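Local coordinates for protein 8-amino-8-demethylriboflavin N,N-dimethyltransferase (PDB 4D7K) that catalyses the two S-adenosyl methionine-dependent methylations that convert 8-amino-8-demethyl-D-riboflavin into the antibiotic roseoflavin, at residues 36-39 against 40-43; 220-224 against 225-229. All coordinates share one frame; numbering follows the deposited sequence.

How the contacts relate
Both contacts are local turns at helix ends, and they sit in different parts of the homodimeric enzyme. Contact 1 comes first along the chain, in the O-methyltransferase dimerisation domain, where the long helix 13-35 gives way to the short helix 38-41. Contact 2 follows in the Rossmann-like O-methyltransferase domain, where helix 214-223 ends and the chain turns toward strand 230-234, an outermost strand of the seven-stranded mixed sheet. Their centres lie about 32 Å apart and their nearest atoms about 20 Å apart, without touching. Contact 1 thus belongs to the dimer-forming part, and contact 2 to the domain with the predicted S-adenosyl-L-methionine site, part of which lies nearby. H37 and N225 are comparable positive-phi Schellman residues.

Contact 1: 36-39 against 40-43; sequences LHLP and DLLA
Helix 38-41, a single short turn in the dimerisation domain, starts with H37 at its N-cap and is tied to it by L41. The backbone N of L41 donates to H37 O at 2.9 Å, in the carbonyl plane and at an N-H...O angle of 153°. One residue on, L42 N makes two weak bonds, to L38 O at 3.0 Å and to P39 O at 3.2 Å, as the chain leaves helical geometry. On the outer side D40 turns back toward the cap: its OD2 lies at the edge of the imidazole, in the ring plane, 3.6 Å from H37 CD2. The carboxylate is rotated 56° from that ring, and its OD1 takes a weak hydrogen bond from S95 N. With chi1 at -75°, L41 brings CG obliquely beside the carbonyl oxygen of the cap, 3.4 Å from H37 O, and extends CD1 to within 4.2 Å of L38 CD2. L38 also packs on V33, L67 and T56, joining the turn to three neighbouring helices. H37, with positive phi, is at once the Schellman residue closing helix 13-35 and the N-cap of the next helix, a helix-to-helix junction in the HTH-like dimerisation domain.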
loop_
_atom_site.group_PDB
_atom_site.type_symbol
_atom_site.label_atom_id
_atom_site.label_comp_id
_atom_site.label_asym_id
_atom_site.label_seq_id
_atom_site.Cartn_x
_atom_site.Cartn_y
_atom_site.Cartn_z
ATOM N N LEU A 36 11.090 7.650 -12.496
ATOM C CA LEU A 36 12.072 8.675 -12.799
ATOM C C LEU A 36 13.404 8.045 -13.194
ATOM O O LEU A 36 14.366 8.750 -13.494
ATOM C CB LEU A 36 12.253 9.606 -11.605
ATOM C CG LEU A 36 11.101 10.583 -11.382
ATOM C CD1 LEU A 36 11.218 11.214 -10.012
ATOM C CD2 LEU A 36 11.121 11.649 -12.463
ATOM N N HIS A 37 13.444 6.713 -13.184
ATOM C CA HIS A 37 14.640 5.944 -13.528
ATOM C C HIS A 37 15.840 6.326 -12.667
ATOM O O HIS A 37 16.992 6.221 -13.094
ATOM C CB HIS A 37 14.968 6.108 -15.017
ATOM C CG HIS A 37 13.999 5.405 -15.918
ATOM N ND1 HIS A 37 13.007 6.067 -16.605
ATOM C CD2 HIS A 37 13.851 4.090 -16.210
ATOM C CE1 HIS A 37 12.300 5.191 -17.303
ATOM N NE2 HIS A 37 12.789 3.989 -17.078
ATOM N N LEU A 38 15.555 6.760 -11.445
ATOM C CA LEU A 38 16.592 7.055 -10.462
ATOM C C LEU A 38 17.506 5.862 -10.152
ATOM O O LEU A 38 18.713 6.056 -10.004
ATOM C CB LEU A 38 15.958 7.575 -9.170
ATOM C CG LEU A 38 15.333 8.961 -9.322
ATOM C CD1 LEU A 38 14.585 9.377 -8.069
ATOM C CD2 LEU A 38 16.402 9.979 -9.658
ATOM N N PRO A 39 16.954 4.631 -10.054
ATOM C CA PRO A 39 17.895 3.532 -9.800
ATOM C C PRO A 39 18.907 3.362 -10.920
ATOM O O PRO A 39 20.077 3.093 -10.657
ATOM C CB PRO A 39 16.989 2.302 -9.717
ATOM C CG PRO A 39 15.646 2.836 -9.369
ATOM C CD PRO A 39 15.561 4.148 -10.075
ATOM N N ASP A 40 18.446 3.522 -12.157
ATOM C CA ASP A 40 19.299 3.373 -13.325
ATOM C C ASP A 40 20.308 4.523 -13.420
ATOM O O ASP A 40 21.456 4.331 -13.834
ATOM C CB ASP A 40 18.438 3.292 -14.590
ATOM C CG ASP A 40 17.356 2.219 -14.490
ATOM O OD1 ASP A 40 17.633 1.055 -14.845
ATOM O OD2 ASP A 40 16.232 2.536 -14.048
ATOM N N LEU A 41 19.880 5.716 -13.022
ATOM C CA LEU A 41 20.767 6.873 -12.990
ATOM C C LEU A 41 21.844 6.712 -11.913
ATOM O O LEU A 41 22.909 7.311 -12.000
ATOM C CB LEU A 41 19.969 8.161 -12.747
ATOM C CG LEU A 41 19.152 8.745 -13.902
ATOM C CD1 LEU A 41 18.218 9.827 -13.388
ATOM C CD2 LEU A 41 20.070 9.300 -14.983
ATOM N N LEU A 42 21.561 5.900 -10.899
ATOM C CA LEU A 42 22.504 5.700 -9.804
ATOM C C LEU A 42 23.265 4.379 -9.941
ATOM O O LEU A 42 24.019 3.990 -9.047
ATOM C CB LEU A 42 21.770 5.747 -8.464
ATOM C CG LEU A 42 21.171 7.088 -8.032
ATOM C CD1 LEU A 42 20.179 6.894 -6.883
ATOM C CD2 LEU A 42 22.277 8.039 -7.617
ATOM N N ALA A 43 23.075 3.704 -11.071
ATOM C CA ALA A 43 23.627 2.367 -11.281
ATOM C C ALA A 43 25.148 2.303 -11.195
ATOM O O ALA A 43 25.704 1.244 -10.915
ATOM C CB ALA A 43 23.174 1.823 -12.630
#

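Contact 2: 220-224 against 225-229; sequences FLASQ and NLTER
A Schellman motif closes helix 214-223 in the Rossmann-like methyltransferase domain, where L226 and N225 bond back into the last turn before the chain runs on to strand 230-234. The main link is nearly straight: L226 N donates to L221 O at 2.8 Å with an N-H...O angle of 172°. N225 N reaches A222 O at 3.1 Å, but it approaches from above the carbonyl plane, away from the lone pairs. The positive phi of N225 (49°) reverses the chain and turns the amide of L226 back toward L221 O.

The hydrophobic contact that accompanies this cap joins L221 and L226, whose side chains meet at about a right angle. L221 CD2 touches L226 CB at 4.1 Å, while the isobutyl group of L226 lies beside Q224, with CG 4.0 Å from Q224 CB. Both leucines are buried: L221 also packs on V230 and V232 of the adjoining strand and L226 on A194 of helix 191-199, so the pair joins the helix end to the sheet and to a second helix. L221 lies about 10 Å, side chain to side chain, from D209, predicted to bind S-adenosyl-L-methionine.

On the more exposed side, T227 brings OG1 alongside A222, 3.6 Å from its CA. Farther along, R229 NH2 hydrogen-bonds to the carbonyl oxygens of L197 and S203, connecting the end of the loop to helix 191-199 and to the segment that follows it. At the end of helix 214-223, Q224, with chi1 at -56°, sets CG over one face of the F220 ring, displaced from the ring centre, and the bend at chi2 then turns the amide, while S223 OG turns back to donate to F220 O at 2.6 Å.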
loop_
_atom_site.group_PDB
_atom_site.type_symbol
_atom_site.label_atom_id
_atom_site.label_comp_id
_atom_site.label_asym_id
_atom_site.label_seq_id
_atom_site.Cartn_x
_atom_site.Cartn_y
_atom_site.Cartn_z
ATOM N N PHE A 220 15.362 -17.655 -24.881
ATOM C CA PHE A 220 15.477 -17.991 -23.460
ATOM C C PHE A 220 16.038 -19.391 -23.248
ATOM O O PHE A 220 16.910 -19.596 -22.401
ATOM C CB PHE A 220 14.127 -17.878 -22.749
ATOM C CG PHE A 220 14.141 -18.429 -21.350
ATOM C CD1 PHE A 220 14.692 -17.694 -20.311
ATOM C CD2 PHE A 220 13.618 -19.690 -21.076
ATOM C CE1 PHE A 220 14.719 -18.202 -19.021
ATOM C CE2 PHE A 220 13.644 -20.202 -19.794
ATOM C CZ PHE A 220 14.192 -19.456 -18.762
ATOM N N LEU A 221 15.532 -20.353 -24.016
ATOM C CA LEU A 221 16.013 -21.726 -23.920
ATOM C C LEU A 221 17.483 -21.827 -24.316
ATOM O O LEU A 221 18.216 -22.662 -23.787
ATOM C CB LEU A 221 15.169 -22.656 -24.791
ATOM C CG LEU A 221 13.724 -22.878 -24.343
ATOM C CD1 LEU A 221 13.003 -23.783 -25.326
ATOM C CD2 LEU A 221 13.668 -23.456 -22.940
ATOM N N ALA A 222 17.910 -20.981 -25.250
ATOM C CA ALA A 222 19.305 -20.981 -25.682
ATOM C C ALA A 222 20.196 -20.401 -24.591
ATOM O O ALA A 222 21.324 -20.849 -24.393
ATOM C CB ALA A 222 19.468 -20.199 -26.980
ATOM N N SER A 223 19.679 -19.404 -23.880
ATOM C CA SER A 223 20.411 -18.789 -22.780
ATOM C C SER A 223 20.525 -19.741 -21.592
ATOM O O SER A 223 21.296 -19.496 -20.667
ATOM C CB SER A 223 19.734 -17.487 -22.341
ATOM O OG SER A 223 18.577 -17.749 -21.563
ATOM N N GLN A 224 19.746 -20.819 -21.621
ATOM C CA GLN A 224 19.788 -21.835 -20.572
ATOM C C GLN A 224 20.348 -23.156 -21.102
ATOM O O GLN A 224 20.372 -24.156 -20.384
ATOM C CB GLN A 224 18.390 -22.064 -19.983
ATOM C CG GLN A 224 17.710 -20.813 -19.433
ATOM C CD GLN A 224 18.363 -20.291 -18.165
ATOM O OE1 GLN A 224 18.369 -20.962 -17.130
ATOM N NE2 GLN A 224 18.918 -19.086 -18.238
ATOM N N ASN A 225 20.798 -23.147 -22.355
ATOM C CA ASN A 225 21.278 -24.354 -23.031
ATOM C C ASN A 225 20.304 -25.526 -22.903
ATOM O O ASN A 225 20.692 -26.633 -22.532
ATOM C CB ASN A 225 22.650 -24.763 -22.492
ATOM C CG ASN A 225 23.755 -23.826 -22.936
ATOM O OD1 ASN A 225 24.306 -23.972 -24.027
ATOM N ND2 ASN A 225 24.089 -22.861 -22.090
ATOM N N LEU A 226 19.037 -25.273 -23.209
ATOM C CA LEU A 226 18.014 -26.309 -23.140
ATOM C C LEU A 226 17.428 -26.597 -24.512
ATOM O O LEU A 226 16.407 -27.271 -24.630
ATOM C CB LEU A 226 16.909 -25.897 -22.177
ATOM C CG LEU A 226 17.313 -25.875 -20.705
ATOM C CD1 LEU A 226 16.130 -25.472 -19.856
ATOM C CD2 LEU A 226 17.844 -27.237 -20.286
ATOM N N THR A 227 18.090 -26.086 -25.545
ATOM C CA THR A 227 17.611 -26.191 -26.919
ATOM C C THR A 227 17.490 -27.641 -27.387
ATOM O O THR A 227 16.585 -27.984 -28.149
ATOM C CB THR A 227 18.541 -25.415 -27.872
ATOM O OG1 THR A 227 18.552 -24.033 -27.497
ATOM C CG2 THR A 227 18.080 -25.543 -29.321
ATOM N N GLU A 228 18.388 -28.496 -26.913
ATOM C CA GLU A 228 18.395 -29.887 -27.345
ATOM C C GLU A 228 17.491 -30.766 -26.477
ATOM O O GLU A 228 17.264 -31.933 -26.792
ATOM C CB GLU A 228 19.823 -30.433 -27.338
ATOM C CG GLU A 228 20.149 -31.337 -28.514
ATOM C CD GLU A 228 20.250 -30.580 -29.831
ATOM O OE1 GLU A 228 20.333 -29.333 -29.806
ATOM O OE2 GLU A 228 20.252 -31.239 -30.894
ATOM N N ARG A 229 16.967 -30.201 -25.396
ATOM C CA ARG A 229 16.134 -30.966 -24.470
ATOM C C ARG A 229 14.662 -30.573 -24.543
ATOM O O ARG A 229 13.800 -31.274 -24.010
ATOM C CB ARG A 229 16.646 -30.804 -23.036
ATOM C CG ARG A 229 17.999 -31.460 -22.777
ATOM C CD ARG A 229 18.482 -31.179 -21.364
ATOM N NE ARG A 229 17.540 -31.672 -20.363
ATOM C CZ ARG A 229 17.544 -31.309 -19.084
ATOM N NH1 ARG A 229 18.439 -30.437 -18.641
ATOM N NH2 ARG A 229 16.646 -31.813 -18.249
#